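Side-chain contacts in inorganic pyrophosphatase (Shewanella sp. AS-11, PDB 6LL8), which probably catalyses the metal-dependent hydrolysis of diphosphate to two phosphates, as a family II inorganic pyrophosphatase with DHH and DHHA2 domains: residues H9-S14 with L198-F203; L23-N28 with K131-I136; V72-S75 with Q79-D82; E108-P113 with Y125-V130. All coordinates share one frame; numbering follows the deposited sequence. Where two conformers were deposited one is given.

Contact 1 (H9-S14 with L198-F203). With MG (magnesium ion), chain C; MG (magnesium ion), chain F; 2PN (imidodiphosphoric acid), chain I.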
loop_
_atom_site.group_PDB
_atom_site.type_symbol
_atom_site.label_atom_id
_atom_site.label_comp_id
_atom_site.label_asym_id
_atom_site.label_seq_id
_atom_site.Cartn_x
_atom_site.Cartn_y
_atom_site.Cartn_z
ATOM N N HIS A 9 -4.541 -4.152 -3.916
ATOM C CA HIS A 9 -5.642 -3.522 -3.177
ATOM C C HIS A 9 -6.345 -2.449 -3.987
ATOM O O HIS A 9 -5.751 -1.791 -4.848
ATOM C CB HIS A 9 -5.203 -3.017 -1.792
ATOM C CG HIS A 9 -3.993 -2.142 -1.705
ATOM N ND1 HIS A 9 -3.978 -0.806 -2.073
ATOM C CD2 HIS A 9 -2.755 -2.407 -1.220
ATOM C CE1 HIS A 9 -2.732 -0.334 -1.823
ATOM N NE2 HIS A 9 -1.964 -1.286 -1.305
ATOM N N LYS A 10 -7.593 -2.187 -3.599
ATOM C CA LYS A 10 -8.279 -0.954 -3.969
ATOM C C LYS A 10 -7.362 0.225 -3.679
ATOM O O LYS A 10 -6.617 0.206 -2.711
ATOM C CB LYS A 10 -9.585 -0.830 -3.196
ATOM C CG LYS A 10 -10.743 -1.680 -3.678
ATOM C CD LYS A 10 -12.034 -1.386 -2.956
ATOM C CE LYS A 10 -13.226 -2.037 -3.609
ATOM N NZ LYS A 10 -14.443 -1.608 -2.869
ATOM N N ILE A 11 -7.471 1.244 -4.511
ATOM C CA ILE A 11 -6.588 2.432 -4.399
ATOM C C ILE A 11 -5.152 1.926 -4.437
ATOM O O ILE A 11 -4.375 1.969 -3.477
ATOM C CB ILE A 11 -6.916 3.338 -3.208
ATOM C CG1 ILE A 11 -8.416 3.697 -3.277
ATOM C CG2 ILE A 11 -6.021 4.576 -3.254
ATOM C CD1 ILE A 11 -8.884 4.620 -2.231
ATOM N N PRO A 12 -4.762 1.321 -5.566
ATOM C CA PRO A 12 -3.477 0.618 -5.607
ATOM C C PRO A 12 -2.319 1.598 -5.479
ATOM O O PRO A 12 -2.326 2.683 -6.040
ATOM C CB PRO A 12 -3.481 -0.034 -6.973
ATOM C CG PRO A 12 -4.435 0.773 -7.801
ATOM C CD PRO A 12 -5.525 1.185 -6.818
ATOM N N ASP A 13 -1.269 1.106 -4.841
ATOM C CA ASP A 13 0.035 1.770 -4.772
ATOM C C ASP A 13 1.037 1.019 -5.638
ATOM O O ASP A 13 0.696 0.054 -6.342
ATOM C CB ASP A 13 0.455 1.914 -3.336
ATOM C CG ASP A 13 0.482 0.599 -2.563
ATOM O OD1 ASP A 13 0.425 -0.494 -3.172
ATOM O OD2 ASP A 13 0.557 0.633 -1.310
ATOM N N SER A 14 2.276 1.452 -5.610
ATOM C CA SER A 14 3.304 0.868 -6.473
ATOM C C SER A 14 3.473 -0.615 -6.171
ATOM O O SER A 14 3.692 -1.394 -7.114
ATOM C CB SER A 14 4.594 1.634 -6.384
ATOM O OG SER A 14 4.412 2.952 -6.827
ATOM N N LEU A 198 -6.161 14.244 -2.533
ATOM C CA LEU A 198 -5.063 13.927 -1.603
ATOM C C LEU A 198 -5.540 12.946 -0.534
ATOM O O LEU A 198 -4.828 11.968 -0.230
ATOM C CB LEU A 198 -4.539 15.207 -0.975
ATOM C CG LEU A 198 -3.823 16.173 -1.912
ATOM C CD1 LEU A 198 -3.478 17.442 -1.173
ATOM C CD2 LEU A 198 -2.580 15.549 -2.532
ATOM N N VAL A 199 -6.708 13.167 0.052
ATOM C CA VAL A 199 -7.223 12.252 1.090
ATOM C C VAL A 199 -7.280 10.826 0.503
ATOM O O VAL A 199 -6.948 9.883 1.209
ATOM C CB VAL A 199 -8.589 12.732 1.613
ATOM C CG1 VAL A 199 -9.261 11.708 2.477
ATOM C CG2 VAL A 199 -8.458 14.060 2.327
ATOM N N MET A 200 -7.749 10.678 -0.731
ATOM C CA MET A 200 -7.981 9.360 -1.330
ATOM C C MET A 200 -6.751 8.788 -2.006
ATOM O O MET A 200 -6.831 7.658 -2.482
ATOM C CB MET A 200 -9.119 9.422 -2.356
ATOM C CG MET A 200 -10.458 9.812 -1.771
ATOM S SD MET A 200 -11.008 8.807 -0.441
ATOM C CE MET A 200 -11.091 7.240 -1.261
ATOM N N ARG A 201 -5.649 9.496 -2.070
ATOM C CA ARG A 201 -4.508 9.036 -2.891
ATOM C C ARG A 201 -3.946 7.712 -2.369
ATOM O O ARG A 201 -3.521 6.900 -3.195
ATOM C CB ARG A 201 -3.419 10.098 -2.886
ATOM C CG ARG A 201 -2.154 9.666 -3.606
ATOM C CD ARG A 201 -1.388 10.827 -4.136
ATOM N NE ARG A 201 -2.094 11.435 -5.250
ATOM C CZ ARG A 201 -1.779 12.626 -5.742
ATOM N NH1 ARG A 201 -0.801 13.324 -5.196
ATOM N NH2 ARG A 201 -2.478 13.118 -6.735
ATOM N N ASP A 202 -3.883 7.548 -1.060
ATOM C CA ASP A 202 -3.269 6.363 -0.437
ATOM C C ASP A 202 -4.117 5.998 0.759
ATOM O O ASP A 202 -3.654 6.101 1.909
ATOM C CB ASP A 202 -1.826 6.647 -0.086
ATOM C CG ASP A 202 -1.038 5.524 0.523
ATOM O OD1 ASP A 202 -1.550 4.389 0.518
ATOM O OD2 ASP A 202 0.132 5.827 0.917
ATOM N N PHE A 203 -5.343 5.636 0.472
ATOM C CA PHE A 203 -6.420 5.482 1.454
ATOM C C PHE A 203 -6.880 4.048 1.510
ATOM O O PHE A 203 -7.049 3.437 0.447
ATOM C CB PHE A 203 -7.568 6.407 1.044
ATOM C CG PHE A 203 -8.757 6.354 1.966
ATOM C CD1 PHE A 203 -9.760 5.427 1.741
ATOM C CD2 PHE A 203 -8.841 7.216 3.045
ATOM C CE1 PHE A 203 -10.854 5.374 2.582
ATOM C CE2 PHE A 203 -9.936 7.130 3.905
ATOM C CZ PHE A 203 -10.922 6.209 3.660
HETATM MG MG MG C . 0.226 -1.382 -0.974
HETATM MG MG MG F . 2.861 0.485 -0.557
HETATM P P1 2PN I . 1.360 -0.989 1.894
HETATM O O1 2PN I . 0.159 -1.260 0.991
HETATM O O2 2PN I . 2.045 0.310 1.562
HETATM O O3 2PN I . 2.316 -2.167 1.893
HETATM N N1 2PN I . 0.775 -0.867 3.427
HETATM P P2 2PN I . 0.593 0.363 4.511
HETATM O O4 2PN I . -0.867 0.271 4.947
HETATM O O5 2PN I . 0.867 1.670 3.798
HETATM O O6 2PN I . 1.542 0.108 5.657
HETATM O O HOH W 1 -7.916 0.870 -0.338
HETATM O O HOH W 2 -2.295 3.137 -1.805
HETATM O O HOH W 3 -4.709 2.263 -0.828
HETATM O O HOH W 4 -1.587 4.937 -3.509
HETATM O O HOH W 5 0.162 2.319 0.842
HETATM O O HOH W 6 3.022 2.685 0.335
HETATM O O HOH W 7 3.834 0.984 -2.703
#
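At the active-site cleft between the DHH and DHHA2 domains, I11 bridges the two by laying both side-chain branches against M200-F203. Its CG2, anti to the backbone N, sits 3.3 Å from O of M200 and also touches O of R201. The other branch ends in CD1, which lies 3.6 Å from CE of M200 and meets the F203 ring at its edge. The M200 chain, bent at chi2 and chi3, crosses I11 at about a right angle and puts SD above one face of F203, near the rim. H9 and D13 belong to the first metal-binding motif of the DHH family, here HKIPDSD. NE2 of H9 binds a magnesium ion at 2.2 Å, and ND1 donates to O of K10 at 2.9 Å (156°), from above that carbonyl's plane; this bond and the metal together help hold the imidazole's rotation. Both carboxylate oxygens of D13 bind the same magnesium ion, while OD2 bridges to a second one at 2.4 Å. Water carries the polar links between these segments: one molecule donates to O of K10 and O of F203, 2.8 Å from each. A second joins OD2 of D13 to OD1 of D202, whose salt-bridge partner R294 also holds the imidodiphosphate.

Contact 2 (L23-N28 with K131-I136)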
loop_
_atom_site.group_PDB
_atom_site.type_symbol
_atom_site.label_atom_id
_atom_site.label_comp_id
_atom_site.label_asym_id
_atom_site.label_seq_id
_atom_site.Cartn_x
_atom_site.Cartn_y
_atom_site.Cartn_z
ATOM N N LEU A 23 4.286 -10.657 -10.665
ATOM C CA LEU A 23 3.787 -12.013 -10.414
ATOM C C LEU A 23 3.091 -12.546 -11.645
ATOM O O LEU A 23 3.239 -13.746 -11.941
ATOM C CB LEU A 23 2.891 -12.041 -9.191
ATOM C CG LEU A 23 2.294 -13.402 -8.860
ATOM C CD1 LEU A 23 3.323 -14.493 -8.718
ATOM C CD2 LEU A 23 1.428 -13.314 -7.608
ATOM N N ALA A 24 2.341 -11.737 -12.399
ATOM C CA ALA A 24 1.734 -12.266 -13.641
ATOM C C ALA A 24 2.830 -12.769 -14.578
ATOM O O ALA A 24 2.665 -13.816 -15.226
ATOM C CB ALA A 24 0.875 -11.236 -14.314
ATOM N N TYR A 25 3.933 -12.049 -14.701
ATOM C CA TYR A 25 5.027 -12.489 -15.591
ATOM C C TYR A 25 5.522 -13.843 -15.122
ATOM O O TYR A 25 5.716 -14.776 -15.916
ATOM C CB TYR A 25 6.141 -11.453 -15.617
ATOM C CG TYR A 25 7.315 -11.895 -16.468
ATOM C CD1 TYR A 25 7.315 -11.733 -17.835
ATOM C CD2 TYR A 25 8.387 -12.535 -15.901
ATOM C CE1 TYR A 25 8.394 -12.177 -18.575
ATOM C CE2 TYR A 25 9.450 -13.033 -16.626
ATOM C CZ TYR A 25 9.457 -12.835 -17.983
ATOM O OH TYR A 25 10.512 -13.306 -18.748
ATOM N N LEU A 26 5.804 -13.980 -13.828
ATOM C CA LEU A 26 6.321 -15.244 -13.262
ATOM C C LEU A 26 5.328 -16.373 -13.543
ATOM O O LEU A 26 5.756 -17.448 -14.013
ATOM C CB LEU A 26 6.513 -15.068 -11.761
ATOM C CG LEU A 26 6.884 -16.338 -10.998
ATOM C CD1 LEU A 26 8.144 -16.987 -11.555
ATOM C CD2 LEU A 26 7.017 -16.043 -9.536
ATOM N N LYS A 27 4.049 -16.189 -13.281
ATOM C CA LYS A 27 3.040 -17.234 -13.518
ATOM C C LYS A 27 3.045 -17.632 -14.996
ATOM O O LYS A 27 3.041 -18.833 -15.303
ATOM C CB LYS A 27 1.669 -16.730 -13.081
ATOM C CG LYS A 27 1.474 -16.731 -11.585
ATOM C CD LYS A 27 1.501 -18.101 -10.988
ATOM C CE LYS A 27 0.840 -18.174 -9.637
ATOM N NZ LYS A 27 0.815 -19.543 -9.131
ATOM N N ASN A 28 3.056 -16.681 -15.897
ATOM C CA ASN A 28 3.086 -17.043 -17.328
ATOM C C ASN A 28 4.356 -17.830 -17.649
ATOM O O ASN A 28 4.291 -18.765 -18.454
ATOM C CB ASN A 28 2.904 -15.815 -18.204
ATOM C CG ASN A 28 1.475 -15.318 -18.152
ATOM O OD1 ASN A 28 0.548 -16.099 -18.344
ATOM N ND2 ASN A 28 1.277 -14.032 -17.918
ATOM N N LYS A 131 14.252 -16.447 -14.356
ATOM C CA LYS A 131 15.065 -15.236 -14.502
ATOM C C LYS A 131 14.156 -14.011 -14.423
ATOM O O LYS A 131 13.054 -13.982 -14.987
ATOM C CB LYS A 131 15.776 -15.239 -15.854
ATOM C CG LYS A 131 16.749 -16.379 -16.037
ATOM C CD LYS A 131 17.809 -16.508 -14.961
ATOM C CE LYS A 131 18.715 -17.700 -15.207
ATOM N NZ LYS A 131 18.120 -18.972 -14.720
ATOM N N ILE A 132 14.642 -12.988 -13.745
ATOM C CA ILE A 132 13.900 -11.700 -13.633
ATOM C C ILE A 132 14.445 -10.794 -14.724
ATOM O O ILE A 132 15.628 -10.452 -14.692
ATOM C CB ILE A 132 14.069 -11.059 -12.245
ATOM C CG1 ILE A 132 13.660 -12.045 -11.147
ATOM C CG2 ILE A 132 13.248 -9.774 -12.210
ATOM C CD1 ILE A 132 13.870 -11.540 -9.744
ATOM N N PRO A 133 13.622 -10.386 -15.698
ATOM C CA PRO A 133 14.103 -9.476 -16.722
ATOM C C PRO A 133 14.432 -8.106 -16.120
ATOM O O PRO A 133 13.912 -7.718 -15.090
ATOM C CB PRO A 133 12.921 -9.304 -17.686
ATOM C CG PRO A 133 11.962 -10.429 -17.357
ATOM C CD PRO A 133 12.256 -10.833 -15.937
ATOM N N ALA A 134 15.281 -7.374 -16.792
ATOM C CA ALA A 134 15.757 -6.074 -16.326
ATOM C C ALA A 134 14.606 -5.117 -16.027
ATOM O O ALA A 134 14.654 -4.400 -15.011
ATOM C CB ALA A 134 16.737 -5.456 -17.286
ATOM N N ASN A 135 13.630 -5.049 -16.897
ATOM C CA ASN A 135 12.526 -4.084 -16.721
ATOM C C ASN A 135 11.691 -4.440 -15.492
ATOM O O ASN A 135 11.325 -3.571 -14.707
ATOM C CB ASN A 135 11.732 -3.903 -18.021
ATOM C CG ASN A 135 11.060 -5.160 -18.584
ATOM O OD1 ASN A 135 11.303 -6.296 -18.163
ATOM N ND2 ASN A 135 10.287 -4.983 -19.647
ATOM N N ILE A 136 11.339 -5.709 -15.362
ATOM C CA ILE A 136 10.592 -6.204 -14.185
ATOM C C ILE A 136 11.428 -5.952 -12.927
ATOM O O ILE A 136 10.888 -5.493 -11.904
ATOM C CB ILE A 136 10.260 -7.698 -14.316
ATOM C CG1 ILE A 136 9.349 -7.962 -15.513
ATOM C CG2 ILE A 136 9.708 -8.244 -13.009
ATOM C CD1 ILE A 136 7.954 -7.594 -15.281
HETATM O O HOH W 8 12.326 -14.766 -17.460
#
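OH of Y25 and the backbone O of K131 share one water. The molecule donates to O of K131 at 2.7 Å and is hydrogen-bonded to OH of Y25 at the same length, lying at the edge of the phenol ring and in its plane. CG of Y25 stands anti to its own backbone N (chi1 177°), which swings the ring off helix 14-29 toward the turn before helix 134-147. There P133, at the N-cap position of the second helix, approaches from the opposite direction. Its CG lies 3.5 Å from CZ of Y25, and its CD is 3.6 Å from CE2 of the same ring. Nearer the backbone, CB of Y25 makes a looser apolar contact with CD1 of I136, at 4.3 Å. With an alanine in place of Y25, P133 would probably lose its aromatic partner and the water on O of K131 its phenol partner, opening a gap between the helices. Y125 of helix 117-128 touches Y25, L26 and I132 and so joins both segments. Helix 14-29 packs on strands 4-7 and 34-38, the parallel neighbours it connects, as the helix of a beta-alpha-beta crossover in the DHH domain.

Contact 3 (V72-S75 with Q79-D82). With MG (magnesium ion), chain C; MG (magnesium ion), chain D; 2PN (imidodiphosphoric acid), chain I.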
loop_
_atom_site.group_PDB
_atom_site.type_symbol
_atom_site.label_atom_id
_atom_site.label_comp_id
_atom_site.label_asym_id
_atom_site.label_seq_id
_atom_site.Cartn_x
_atom_site.Cartn_y
_atom_site.Cartn_z
ATOM N N VAL A 72 -2.700 -9.617 -4.213
ATOM C CA VAL A 72 -1.390 -9.020 -3.869
ATOM C C VAL A 72 -1.616 -7.931 -2.830
ATOM O O VAL A 72 -2.476 -7.072 -3.000
ATOM C CB VAL A 72 -0.728 -8.459 -5.140
ATOM C CG1 VAL A 72 0.628 -7.856 -4.849
ATOM C CG2 VAL A 72 -0.614 -9.509 -6.222
ATOM N N ASP A 73 -0.769 -7.922 -1.805
ATOM C CA ASP A 73 -0.543 -6.718 -0.978
ATOM C C ASP A 73 -1.723 -6.384 -0.064
ATOM O O ASP A 73 -1.774 -5.244 0.417
ATOM C CB ASP A 73 -0.119 -5.546 -1.849
ATOM C CG ASP A 73 0.432 -4.319 -1.197
ATOM O OD1 ASP A 73 1.263 -4.431 -0.247
ATOM O OD2 ASP A 73 0.075 -3.241 -1.694
ATOM N N HIS A 74 -2.578 -7.338 0.252
ATOM C CA HIS A 74 -3.573 -7.232 1.335
ATOM C C HIS A 74 -4.218 -8.590 1.560
ATOM O O HIS A 74 -4.078 -9.468 0.707
ATOM C CB HIS A 74 -4.647 -6.188 1.009
ATOM C CG HIS A 74 -5.624 -6.647 0.006
ATOM N ND1 HIS A 74 -6.860 -7.155 0.380
ATOM C CD2 HIS A 74 -5.534 -6.661 -1.334
ATOM C CE1 HIS A 74 -7.469 -7.479 -0.763
ATOM N NE2 HIS A 74 -6.727 -7.179 -1.830
ATOM N N SER A 75 -5.027 -8.704 2.614
ATOM C CA SER A 75 -5.913 -9.864 2.758
ATOM C C SER A 75 -7.256 -9.464 3.367
ATOM O O SER A 75 -7.795 -10.201 4.208
ATOM C CB SER A 75 -5.257 -10.996 3.489
ATOM O OG SER A 75 -4.821 -10.627 4.790
ATOM N N GLN A 79 -10.589 -4.192 0.939
ATOM C CA GLN A 79 -9.582 -3.781 -0.053
ATOM C C GLN A 79 -9.622 -4.677 -1.285
ATOM O O GLN A 79 -8.882 -4.415 -2.232
ATOM C CB GLN A 79 -8.198 -3.779 0.585
ATOM C CG GLN A 79 -8.109 -2.749 1.698
ATOM C CD GLN A 79 -6.779 -2.811 2.401
ATOM O OE1 GLN A 79 -5.748 -3.011 1.722
ATOM N NE2 GLN A 79 -6.820 -2.465 3.700
ATOM N N ALA A 80 -10.446 -5.719 -1.282
ATOM C CA ALA A 80 -10.578 -6.669 -2.390
ATOM C C ALA A 80 -11.621 -6.176 -3.369
ATOM O O ALA A 80 -12.419 -5.284 -3.075
ATOM C CB ALA A 80 -11.025 -8.008 -1.854
ATOM N N PRO A 81 -11.702 -6.793 -4.564
ATOM C CA PRO A 81 -12.841 -6.508 -5.434
ATOM C C PRO A 81 -14.167 -6.697 -4.686
ATOM O O PRO A 81 -14.280 -7.596 -3.871
ATOM C CB PRO A 81 -12.662 -7.530 -6.567
ATOM C CG PRO A 81 -11.171 -7.835 -6.582
ATOM C CD PRO A 81 -10.783 -7.811 -5.120
ATOM N N ASP A 82 -15.163 -5.931 -5.094
ATOM C CA ASP A 82 -16.460 -5.969 -4.390
ATOM C C ASP A 82 -17.089 -7.365 -4.488
ATOM O O ASP A 82 -17.773 -7.784 -3.553
ATOM C CB ASP A 82 -17.405 -4.940 -4.958
ATOM C CG ASP A 82 -17.066 -3.515 -4.609
ATOM O OD1 ASP A 82 -16.269 -3.311 -3.679
ATOM O OD2 ASP A 82 -17.691 -2.625 -5.216
HETATM MG MG MG C . 0.226 -1.382 -0.974
HETATM MG MG MG D . 2.945 -3.176 0.223
HETATM P P1 2PN I . 1.360 -0.989 1.894
HETATM O O1 2PN I . 0.159 -1.260 0.991
HETATM O O2 2PN I . 2.045 0.310 1.562
HETATM O O3 2PN I . 2.316 -2.167 1.893
HETATM N N1 2PN I . 0.775 -0.867 3.427
HETATM P P2 2PN I . 0.593 0.363 4.511
HETATM O O4 2PN I . -0.867 0.271 4.947
HETATM O O5 2PN I . 0.867 1.670 3.798
HETATM O O6 2PN I . 1.542 0.108 5.657
HETATM O O HOH W 9 -3.169 -3.508 2.282
#
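The loop leaving strand 68-72 of the parallel DHH-domain sheet carries the metal ligand D73, and its neighbour H74 packs against Q79 farther along. CB of Q79 lies over a face of the imidazole in a CH-pi contact, 3.9 Å from the ring centroid and 22° off the normal. With chi1 at 75°, CG of H74 sits between its backbone N and carbonyl carbon, which lays the ring beside Q79. The two side chains run antiparallel, imidazole and amide planes 31° apart, bringing OE1 of Q79 to 3.4 Å from CB of H74. CE1 of H74 meets CB of A80 at 3.8 Å. ND1, hydrogen-bonded to N of E76, helps fix the ring's rotation. A serine in place of H74 would probably leave the Q79 side chain without the face it rests on and less restrained beside H9. The carboxylate of D73 bridges two magnesium ions that also hold the imidodiphosphate. One water donates to O of D73 at 2.9 Å and to OE1 of Q79 at 2.7 Å.

Contact 4 (E108-P113 with Y125-V130); sequences ECWIRP and YDFYQV
W110 turns the edge of its six-membered ring toward the face of F127 in an offset edge-to-face pair, with centroids 5.7 Å apart and planes at 67°. CH2 of W110 does the touching, 3.9 Å from CB of F127. CD of E108 and a water also lie at the indole edge, in its plane. F127 in turn sets its CD2 over the centre of one face of Y128, 3.8 Å above that ring plane. With CG of F127 anti to the backbone N (chi1 175°), the ring reaches out from helix 117-128 toward strand 108-111, an outermost strand of the parallel sheet. The indole also touches V120 and M124 of that helix.

Along the polar side, the single N-H of NE1 is shared between OE1 of E108 (weak) and the water, 3.2 Å away. That water is also hydrogen-bonded to OH of Y128, at 2.8 Å. A second water donates to OE1 of E108 and lies 2.7 Å from OH of Y128. E108 has two conformers, so its bonds to W110, Y70 and the waters hold for one of them. Beyond Y128 the helix ends in a Schellman motif with Q129 at C-prime, V130 N bonding to O of Y125. No direct hydrogen bond joins E108-P113 to Y125-V130, which implies a surface contact with an apolar aromatic half and a water-bridged polar half.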
loop_
_atom_site.group_PDB
_atom_site.type_symbol
_atom_site.label_atom_id
_atom_site.label_comp_id
_atom_site.label_asym_id
_atom_site.label_seq_id
_atom_site.Cartn_x
_atom_site.Cartn_y
_atom_site.Cartn_z
ATOM N N GLU A 108 -2.688 -21.009 -2.254
ATOM C CA GLU A 108 -1.331 -20.606 -1.859
ATOM C C GLU A 108 -1.361 -19.305 -1.099
ATOM O O GLU A 108 -2.074 -18.372 -1.487
ATOM C CB GLU A 108 -0.503 -20.210 -3.055
ATOM C CG GLU A 108 -0.205 -21.322 -3.988
ATOM C CD GLU A 108 0.991 -21.029 -4.870
ATOM O OE1 GLU A 108 1.380 -19.830 -5.086
ATOM O OE2 GLU A 108 1.557 -22.012 -5.257
ATOM N N CYS A 109 -0.601 -19.233 -0.021
ATOM C CA CYS A 109 -0.286 -17.943 0.606
ATOM C C CYS A 109 1.216 -17.870 0.772
ATOM O O CYS A 109 1.841 -18.746 1.390
ATOM C CB CYS A 109 -0.931 -17.741 1.960
ATOM S SG CYS A 109 -2.738 -17.881 1.930
ATOM N N TRP A 110 1.780 -16.803 0.214
ATOM C CA TRP A 110 3.177 -16.388 0.413
ATOM C C TRP A 110 3.106 -15.082 1.180
ATOM O O TRP A 110 3.057 -14.016 0.575
ATOM C CB TRP A 110 3.890 -16.231 -0.923
ATOM C CG TRP A 110 4.133 -17.473 -1.707
ATOM C CD1 TRP A 110 3.237 -18.175 -2.447
ATOM C CD2 TRP A 110 5.412 -18.052 -1.924
ATOM N NE1 TRP A 110 3.880 -19.184 -3.082
ATOM C CE2 TRP A 110 5.207 -19.130 -2.809
ATOM C CE3 TRP A 110 6.692 -17.766 -1.467
ATOM C CZ2 TRP A 110 6.267 -19.913 -3.258
ATOM C CZ3 TRP A 110 7.743 -18.537 -1.926
ATOM C CH2 TRP A 110 7.519 -19.595 -2.796
ATOM N N ILE A 111 3.025 -15.160 2.497
ATOM C CA ILE A 111 2.849 -13.977 3.342
ATOM C C ILE A 111 4.046 -13.944 4.273
ATOM O O ILE A 111 4.377 -14.951 4.918
ATOM C CB ILE A 111 1.485 -13.977 4.061
ATOM C CG1 ILE A 111 0.341 -13.994 3.038
ATOM C CG2 ILE A 111 1.423 -12.783 5.009
ATOM C CD1 ILE A 111 -1.058 -14.135 3.617
ATOM N N ARG A 112 4.741 -12.823 4.318
ATOM C CA ARG A 112 5.946 -12.681 5.155
ATOM C C ARG A 112 5.924 -11.296 5.762
ATOM O O ARG A 112 5.570 -10.346 5.060
ATOM C CB ARG A 112 7.222 -12.844 4.328
ATOM C CG ARG A 112 7.350 -14.164 3.591
ATOM C CD ARG A 112 7.618 -15.354 4.476
ATOM N NE ARG A 112 7.926 -16.488 3.598
ATOM C CZ ARG A 112 6.984 -17.290 3.028
ATOM N NH1 ARG A 112 5.703 -17.141 3.300
ATOM N NH2 ARG A 112 7.331 -18.226 2.177
ATOM N N PRO A 113 6.360 -11.140 7.019
ATOM C CA PRO A 113 6.308 -9.839 7.677
ATOM C C PRO A 113 7.532 -8.996 7.313
ATOM O O PRO A 113 8.319 -8.609 8.168
ATOM C CB PRO A 113 6.233 -10.226 9.150
ATOM C CG PRO A 113 7.058 -11.466 9.211
ATOM C CD PRO A 113 6.720 -12.228 7.945
ATOM N N TYR A 125 10.225 -15.955 -7.468
ATOM C CA TYR A 125 11.081 -16.141 -8.646
ATOM C C TYR A 125 12.238 -17.074 -8.285
ATOM O O TYR A 125 12.581 -17.953 -9.091
ATOM C CB TYR A 125 11.662 -14.832 -9.177
ATOM C CG TYR A 125 10.753 -14.048 -10.080
ATOM C CD1 TYR A 125 9.839 -13.122 -9.605
ATOM C CD2 TYR A 125 10.936 -14.132 -11.445
ATOM C CE1 TYR A 125 9.060 -12.374 -10.468
ATOM C CE2 TYR A 125 10.162 -13.396 -12.322
ATOM C CZ TYR A 125 9.227 -12.487 -11.837
ATOM O OH TYR A 125 8.495 -11.746 -12.731
ATOM N N ASP A 126 12.844 -16.881 -7.123
ATOM C CA ASP A 126 13.983 -17.719 -6.687
ATOM C C ASP A 126 13.516 -19.165 -6.550
ATOM O O ASP A 126 14.247 -20.091 -6.966
ATOM C CB ASP A 126 14.558 -17.270 -5.346
ATOM C CG ASP A 126 15.241 -15.922 -5.319
ATOM O OD1 ASP A 126 15.614 -15.435 -6.352
ATOM O OD2 ASP A 126 15.416 -15.396 -4.182
ATOM N N PHE A 127 12.365 -19.379 -5.964
ATOM C CA PHE A 127 11.846 -20.737 -5.743
ATOM C C PHE A 127 11.674 -21.453 -7.081
ATOM O O PHE A 127 12.015 -22.643 -7.195
ATOM C CB PHE A 127 10.521 -20.668 -4.987
ATOM C CG PHE A 127 9.848 -22.001 -4.818
ATOM C CD1 PHE A 127 10.327 -22.948 -3.929
ATOM C CD2 PHE A 127 8.742 -22.328 -5.589
ATOM C CE1 PHE A 127 9.704 -24.182 -3.816
ATOM C CE2 PHE A 127 8.134 -23.561 -5.469
ATOM C CZ PHE A 127 8.606 -24.479 -4.567
ATOM N N TYR A 128 11.083 -20.796 -8.067
ATOM C CA TYR A 128 10.815 -21.400 -9.387
ATOM C C TYR A 128 12.037 -21.360 -10.309
ATOM O O TYR A 128 11.995 -21.924 -11.410
ATOM C CB TYR A 128 9.615 -20.701 -10.037
ATOM C CG TYR A 128 8.302 -20.980 -9.370
ATOM C CD1 TYR A 128 7.722 -22.230 -9.470
ATOM C CD2 TYR A 128 7.644 -19.996 -8.663
ATOM C CE1 TYR A 128 6.485 -22.493 -8.917
ATOM C CE2 TYR A 128 6.418 -20.253 -8.083
ATOM C CZ TYR A 128 5.829 -21.493 -8.222
ATOM O OH TYR A 128 4.603 -21.703 -7.659
ATOM N N GLN A 129 13.085 -20.675 -9.901
ATOM C CA GLN A 129 14.323 -20.532 -10.706
ATOM C C GLN A 129 13.990 -19.905 -12.061
ATOM O O GLN A 129 14.537 -20.289 -13.104
ATOM C CB GLN A 129 15.050 -21.864 -10.832
ATOM C CG GLN A 129 15.524 -22.451 -9.505
ATOM C CD GLN A 129 16.183 -23.790 -9.743
ATOM O OE1 GLN A 129 15.524 -24.811 -9.953
ATOM N NE2 GLN A 129 17.494 -23.762 -9.807
ATOM N N VAL A 130 13.183 -18.865 -12.030
ATOM C CA VAL A 130 12.843 -18.058 -13.226
ATOM C C VAL A 130 13.661 -16.766 -13.220
ATOM O O VAL A 130 13.741 -16.060 -12.192
ATOM C CB VAL A 130 11.329 -17.779 -13.240
ATOM C CG1 VAL A 130 10.962 -16.772 -14.292
ATOM C CG2 VAL A 130 10.575 -19.084 -13.438
HETATM O O HOH W 10 2.947 -19.538 -7.403
HETATM O O HOH W 11 4.013 -21.756 -4.965
#

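Overall arrangement
The four contacts illustrate how nested chain closures build one two-domain enzyme, two of them at the active site. Contact 1 closes the longest loop, joining the DHH and DHHA2 domains; contact 2 is nested within it, and contacts 3 and 4 follow in series inside contact 2, all three within the DHH domain. Contacts 1 and 3, centres 12 Å apart, share a magnesium ion and the imidodiphosphate and are tied by the K10-D82 salt bridge. Contacts 2 and 4, centres 13 Å apart, meet where L26 of helix 14-29 packs on V130. Their centres lie about 24 and 25 Å from that of contact 1, so contacts 1 and 3 lie at the metal cleft, and 2 and 4 on the outer side of the DHH domain.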